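Local coordinates for protein ZmpA Glycopeptidase (Clostridium perfringens, PDB 6XSX) that probably cleaves the protein backbone of glycosylated substrates, as the catalytic M60 peptidase module of a larger multidomain metalloprotease, at residues 291-297 / 386-390; 298-304 / 352-356. All coordinates share one frame; numbering follows the deposited sequence.

In the fold
Both contacts lie within the helical part of the M60 peptidase module: residues 291-297 lead straight into 298-304, while their partners come from helices 383-398 (contact 1) and 347-361 (contact 2). Contact 2 is nested inside the loop that contact 1 closes, with centres about 12 Å apart. It is the more central, its centre about 10 Å from that of the chain against about 17 Å for contact 1, and all its touching residues are buried; contact 1 reaches the surface at Asn291. Contact 1 combines hydrogen bonds to a loop with apolar packing; contact 2, almost wholly apolar, has none across it. The two meet where Trp390 CZ2 lies 3.8 Å from Thr298 CG2.

Contact 1: residues 291-297 / 386-390; sequences NRTIVEV and KHNAW
Lys386 and Trp390, one turn apart on helix 383-398, supply all the hydrogen bonds that cross between residues 386-390 and 291-297. The lysine chain is extended beyond CG, which carries NZ past the backbone of Arg292 to two carbonyls: Thr293 O at 3.2 Å, approached from above the carbonyl plane, 42° out of it, and Asn291 O in a weak bond. Trp390 uses its indole N-H: NE1 donates to Thr293 OG1 at 2.9 Å with an N-H...O angle of 160°, and the hydroxyl oxygen sits at the ring edge, close to the plane. OG1 is presented there because it stands anti to the Thr293 backbone N (chi1 -169°).

These bonds hold the loop just ahead of helix 295-298, whose N-cap position is Ile294, and tie it to helix 383-398 within the M60 peptidase module. Arg292 forms a salt bridge outside the two segments, with Asp377.

Apolar packing fills in around the indole. Ile294 CB meets Trp390 CZ2 at 3.8 Å, and Val297 CG1 approaches Trp390 CH2 at 3.7 Å, both obliquely to the ring. Ile294 CG1 lies 3.7 Å from Lys386 CD, while its CD1 reaches the imidazole of His387.

Contact 2: residues 298-304 / 352-356; sequences TNNMLPL and VAPLW
Leu304 lies over one face of the Trp356 indole in a CH-pi contact: its CB is 3.6 Å from the centroid of the six-membered ring and 9° off the ring normal. Leu304 CD1 extends over the same indole toward CD2, and Leu304 O approaches Trp356 CH2 at 3.5 Å. The indole reaches beneath Leu304 because its CG is anti to the Trp356 backbone N (chi1 180°).

Met301 makes a Met-aromatic contact at the ring's edge, with SD 5.2 Å from the same centroid and 79° off the normal. Bends at chi2 and chi3 place the methyl CE near the ring plane, 3.8 Å from Trp356 CE3.

Aliphatic packing completes the interface between residues 298-304 and helix 347-361. Val352 branches two ways, CG2 to Met301 SD at 3.9 Å and CG1 to Leu304 CD1 at 4.0 Å, while Leu355 CD1 meets the methyl of Thr298.

Asn300, whose CB lies 4.3 Å from Val352 CG1, also touches His281 of an HExxH motif on helix 277-286 that probably binds the catalytic metal, though none is bound here. No hydrogen bond crosses between the segments, and Trp356 NE1 pairs with Asp436; the contact therefore rests on van der Waals, CH-pi and sulfur-aromatic packing.

Contact 1: residues 291-297 / 386-390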
loop_
_atom_site.group_PDB
_atom_site.type_symbol
_atom_site.label_atom_id
_atom_site.label_comp_id
_atom_site.label_asym_id
_atom_site.label_seq_id
_atom_site.Cartn_x
_atom_site.Cartn_y
_atom_site.Cartn_z
ATOM N N ASN A 291 12.639 4.512 11.025
ATOM C CA ASN A 291 12.351 4.982 12.375
ATOM C C ASN A 291 12.619 6.484 12.519
ATOM O O ASN A 291 12.346 7.053 13.569
ATOM C CB ASN A 291 12.980 4.113 13.475
ATOM C CG ASN A 291 14.497 4.126 13.499
ATOM O OD1 ASN A 291 15.145 4.995 12.915
ATOM N ND2 ASN A 291 15.075 3.148 14.179
ATOM N N ARG A 292 13.123 7.125 11.457
ATOM C CA ARG A 292 13.312 8.570 11.431
ATOM C C ARG A 292 11.986 9.285 11.165
ATOM O O ARG A 292 11.869 10.478 11.433
ATOM C CB ARG A 292 14.306 8.974 10.341
ATOM C CG ARG A 292 15.676 8.327 10.469
ATOM C CD ARG A 292 16.511 8.656 9.248
ATOM N NE ARG A 292 17.912 8.368 9.509
ATOM C CZ ARG A 292 18.721 9.085 10.292
ATOM N NH1 ARG A 292 18.280 10.168 10.911
ATOM N NH2 ARG A 292 19.980 8.711 10.452
ATOM N N THR A 293 10.999 8.559 10.621
ATOM C CA THR A 293 9.686 9.124 10.344
ATOM C C THR A 293 8.638 8.461 11.241
ATOM O O THR A 293 8.988 7.706 12.142
ATOM C CB THR A 293 9.375 9.064 8.842
ATOM O OG1 THR A 293 8.208 9.861 8.633
ATOM C CG2 THR A 293 9.157 7.658 8.325
ATOM N N ILE A 294 7.354 8.756 11.004
ATOM C CA ILE A 294 6.274 8.069 11.701
ATOM C C ILE A 294 5.512 7.231 10.675
ATOM O O ILE A 294 4.604 7.738 10.013
ATOM C CB ILE A 294 5.334 9.064 12.418
ATOM C CG1 ILE A 294 6.089 10.125 13.230
ATOM C CG2 ILE A 294 4.321 8.318 13.278
ATOM C CD1 ILE A 294 5.212 11.289 13.709
ATOM N N VAL A 295 5.880 5.946 10.559
ATOM C CA VAL A 295 5.431 5.128 9.441
ATOM C C VAL A 295 3.940 4.809 9.565
ATOM O O VAL A 295 3.265 4.622 8.551
ATOM C CB VAL A 295 6.307 3.880 9.211
ATOM C CG1 VAL A 295 7.695 4.269 8.735
ATOM C CG2 VAL A 295 6.374 2.960 10.429
ATOM N N GLU A 296 3.425 4.801 10.804
ATOM C CA GLU A 296 2.010 4.561 11.057
ATOM C C GLU A 296 1.173 5.660 10.404
ATOM O O GLU A 296 0.011 5.456 10.051
ATOM C CB GLU A 296 1.731 4.490 12.559
ATOM C CG GLU A 296 2.398 3.308 13.243
ATOM C CD GLU A 296 3.815 3.515 13.763
ATOM O OE1 GLU A 296 4.376 4.633 13.596
ATOM O OE2 GLU A 296 4.365 2.549 14.339
ATOM N N VAL A 297 1.764 6.847 10.255
ATOM C CA VAL A 297 1.029 7.929 9.622
ATOM C C VAL A 297 1.257 7.829 8.116
ATOM O O VAL A 297 0.294 7.708 7.360
ATOM C CB VAL A 297 1.395 9.306 10.213
ATOM C CG1 VAL A 297 0.792 10.450 9.418
ATOM C CG2 VAL A 297 0.988 9.415 11.680
ATOM N N LYS A 386 10.020 14.573 14.687
ATOM C CA LYS A 386 9.754 13.996 13.378
ATOM C C LYS A 386 8.769 14.861 12.591
ATOM O O LYS A 386 8.912 15.035 11.383
ATOM C CB LYS A 386 9.214 12.572 13.529
ATOM C CG LYS A 386 10.213 11.584 14.115
ATOM C CD LYS A 386 9.619 10.229 14.367
ATOM C CE LYS A 386 10.634 9.243 14.897
ATOM N NZ LYS A 386 10.007 7.922 15.123
ATOM N N HIS A 387 7.753 15.379 13.282
ATOM C CA HIS A 387 6.803 16.281 12.658
ATOM C C HIS A 387 7.551 17.450 12.030
ATOM O O HIS A 387 7.294 17.796 10.877
ATOM C CB HIS A 387 5.756 16.756 13.670
ATOM C CG HIS A 387 4.754 15.712 14.031
ATOM N ND1 HIS A 387 4.323 14.759 13.131
ATOM C CD2 HIS A 387 4.073 15.487 15.175
ATOM C CE1 HIS A 387 3.421 13.989 13.706
ATOM N NE2 HIS A 387 3.263 14.405 14.960
ATOM N N ASN A 388 8.490 18.025 12.792
ATOM C CA ASN A 388 9.237 19.198 12.362
ATOM C C ASN A 388 10.103 18.843 11.159
ATOM O O ASN A 388 10.331 19.682 10.288
ATOM C CB ASN A 388 10.034 19.838 13.508
ATOM C CG ASN A 388 9.225 20.855 14.291
ATOM O OD1 ASN A 388 9.362 22.057 14.079
ATOM N ND2 ASN A 388 8.372 20.391 15.188
ATOM N N ALA A 389 10.568 17.590 11.109
ATOM C CA ALA A 389 11.375 17.132 9.986
ATOM C C ALA A 389 10.537 17.078 8.706
ATOM O O ALA A 389 11.040 17.393 7.633
ATOM C CB ALA A 389 12.038 15.810 10.297
ATOM N N TRP A 390 9.261 16.678 8.826
ATOM C CA TRP A 390 8.362 16.645 7.678
ATOM C C TRP A 390 8.258 18.043 7.074
ATOM O O TRP A 390 8.255 18.202 5.852
ATOM C CB TRP A 390 6.961 16.183 8.080
ATOM C CG TRP A 390 6.814 14.768 8.542
ATOM C CD1 TRP A 390 7.728 13.756 8.467
ATOM C CD2 TRP A 390 5.622 14.190 9.105
ATOM N NE1 TRP A 390 7.193 12.599 8.972
ATOM C CE2 TRP A 390 5.905 12.835 9.370
ATOM C CE3 TRP A 390 4.352 14.690 9.421
ATOM C CZ2 TRP A 390 4.960 11.973 9.930
ATOM C CZ3 TRP A 390 3.417 13.840 9.972
ATOM C CH2 TRP A 390 3.722 12.501 10.229
#

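Contact 2: residues 298-304 / 352-356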
loop_
_atom_site.group_PDB
_atom_site.type_symbol
_atom_site.label_atom_id
_atom_site.label_comp_id
_atom_site.label_asym_id
_atom_site.label_seq_id
_atom_site.Cartn_x
_atom_site.Cartn_y
_atom_site.Cartn_z
ATOM N N THR A 298 2.540 7.788 7.720
ATOM C CA THR A 298 2.946 8.023 6.344
ATOM C C THR A 298 2.551 6.861 5.434
ATOM O O THR A 298 2.409 7.061 4.234
ATOM C CB THR A 298 4.426 8.423 6.221
ATOM O OG1 THR A 298 5.268 7.414 6.779
ATOM C CG2 THR A 298 4.736 9.759 6.852
ATOM N N ASN A 299 2.328 5.663 5.996
ATOM C CA ASN A 299 2.090 4.489 5.165
ATOM C C ASN A 299 0.704 4.541 4.511
ATOM O O ASN A 299 0.443 3.839 3.533
ATOM C CB ASN A 299 2.467 3.183 5.876
ATOM C CG ASN A 299 3.970 2.988 5.988
ATOM O OD1 ASN A 299 4.745 3.687 5.336
ATOM N ND2 ASN A 299 4.402 2.033 6.801
ATOM N N ASN A 300 -0.167 5.403 5.038
ATOM C CA ASN A 300 -1.509 5.601 4.518
ATOM C C ASN A 300 -1.475 6.274 3.146
ATOM O O ASN A 300 -2.474 6.293 2.432
ATOM C CB ASN A 300 -2.319 6.486 5.464
ATOM C CG ASN A 300 -2.533 5.831 6.810
ATOM O OD1 ASN A 300 -3.076 4.738 6.883
ATOM N ND2 ASN A 300 -2.102 6.491 7.874
ATOM N N MET A 301 -0.343 6.887 2.807
ATOM C CA MET A 301 -0.246 7.583 1.538
ATOM C C MET A 301 -0.433 6.582 0.403
ATOM O O MET A 301 -0.911 6.955 -0.675
ATOM C CB MET A 301 1.098 8.297 1.380
ATOM C CG MET A 301 1.220 9.539 2.246
ATOM S SD MET A 301 0.070 10.892 1.781
ATOM C CE MET A 301 0.872 11.479 0.292
ATOM N N LEU A 302 -0.080 5.308 0.666
ATOM C CA LEU A 302 -0.157 4.295 -0.377
ATOM C C LEU A 302 -1.615 3.947 -0.692
ATOM O O LEU A 302 -2.039 4.089 -1.839
ATOM C CB LEU A 302 0.710 3.062 -0.071
ATOM C CG LEU A 302 0.733 2.014 -1.189
ATOM C CD1 LEU A 302 1.432 2.543 -2.438
ATOM C CD2 LEU A 302 1.382 0.714 -0.739
ATOM N N PRO A 303 -2.443 3.465 0.268
ATOM C CA PRO A 303 -3.846 3.191 -0.045
ATOM C C PRO A 303 -4.596 4.412 -0.596
ATOM O O PRO A 303 -5.419 4.257 -1.498
ATOM C CB PRO A 303 -4.411 2.600 1.258
ATOM C CG PRO A 303 -3.450 3.075 2.342
ATOM C CD PRO A 303 -2.100 3.105 1.656
ATOM N N LEU A 304 -4.277 5.623 -0.101
ATOM C CA LEU A 304 -4.923 6.835 -0.602
ATOM C C LEU A 304 -4.637 7.021 -2.095
ATOM O O LEU A 304 -5.541 7.364 -2.846
ATOM C CB LEU A 304 -4.489 8.069 0.198
ATOM C CG LEU A 304 -4.976 8.149 1.646
ATOM C CD1 LEU A 304 -4.245 9.252 2.401
ATOM C CD2 LEU A 304 -6.476 8.361 1.729
ATOM N N VAL A 352 -2.107 12.435 8.542
ATOM C CA VAL A 352 -1.548 12.290 7.202
ATOM C C VAL A 352 -2.086 13.389 6.279
ATOM O O VAL A 352 -1.453 13.699 5.269
ATOM C CB VAL A 352 -1.763 10.876 6.614
ATOM C CG1 VAL A 352 -3.145 10.698 6.003
ATOM C CG2 VAL A 352 -0.687 10.528 5.589
ATOM N N ALA A 353 -3.227 13.990 6.670
ATOM C CA ALA A 353 -3.966 14.947 5.851
ATOM C C ALA A 353 -3.053 15.990 5.192
ATOM O O ALA A 353 -3.142 16.190 3.980
ATOM C CB ALA A 353 -5.078 15.599 6.644
ATOM N N PRO A 354 -2.171 16.700 5.935
ATOM C CA PRO A 354 -1.331 17.740 5.331
ATOM C C PRO A 354 -0.426 17.253 4.197
ATOM O O PRO A 354 -0.120 18.008 3.270
ATOM C CB PRO A 354 -0.480 18.252 6.511
ATOM C CG PRO A 354 -0.548 17.134 7.539
ATOM C CD PRO A 354 -1.948 16.581 7.387
ATOM N N LEU A 355 0.012 15.994 4.307
ATOM C CA LEU A 355 0.904 15.378 3.337
ATOM C C LEU A 355 0.096 14.957 2.113
ATOM O O LEU A 355 0.546 15.122 0.981
ATOM C CB LEU A 355 1.603 14.171 3.979
ATOM C CG LEU A 355 2.588 14.512 5.104
ATOM C CD1 LEU A 355 3.051 13.255 5.829
ATOM C CD2 LEU A 355 3.784 15.287 4.582
ATOM N N TRP A 356 -1.095 14.406 2.355
ATOM C CA TRP A 356 -1.990 14.017 1.278
ATOM C C TRP A 356 -2.355 15.232 0.420
ATOM O O TRP A 356 -2.380 15.150 -0.810
ATOM C CB TRP A 356 -3.226 13.303 1.841
ATOM C CG TRP A 356 -4.198 12.877 0.782
ATOM C CD1 TRP A 356 -5.509 13.241 0.673
ATOM C CD2 TRP A 356 -3.924 12.026 -0.346
ATOM N NE1 TRP A 356 -6.076 12.647 -0.422
ATOM C CE2 TRP A 356 -5.125 11.912 -1.078
ATOM C CE3 TRP A 356 -2.788 11.343 -0.807
ATOM C CZ2 TRP A 356 -5.217 11.148 -2.243
ATOM C CZ3 TRP A 356 -2.880 10.592 -1.964
ATOM C CH2 TRP A 356 -4.081 10.496 -2.670
#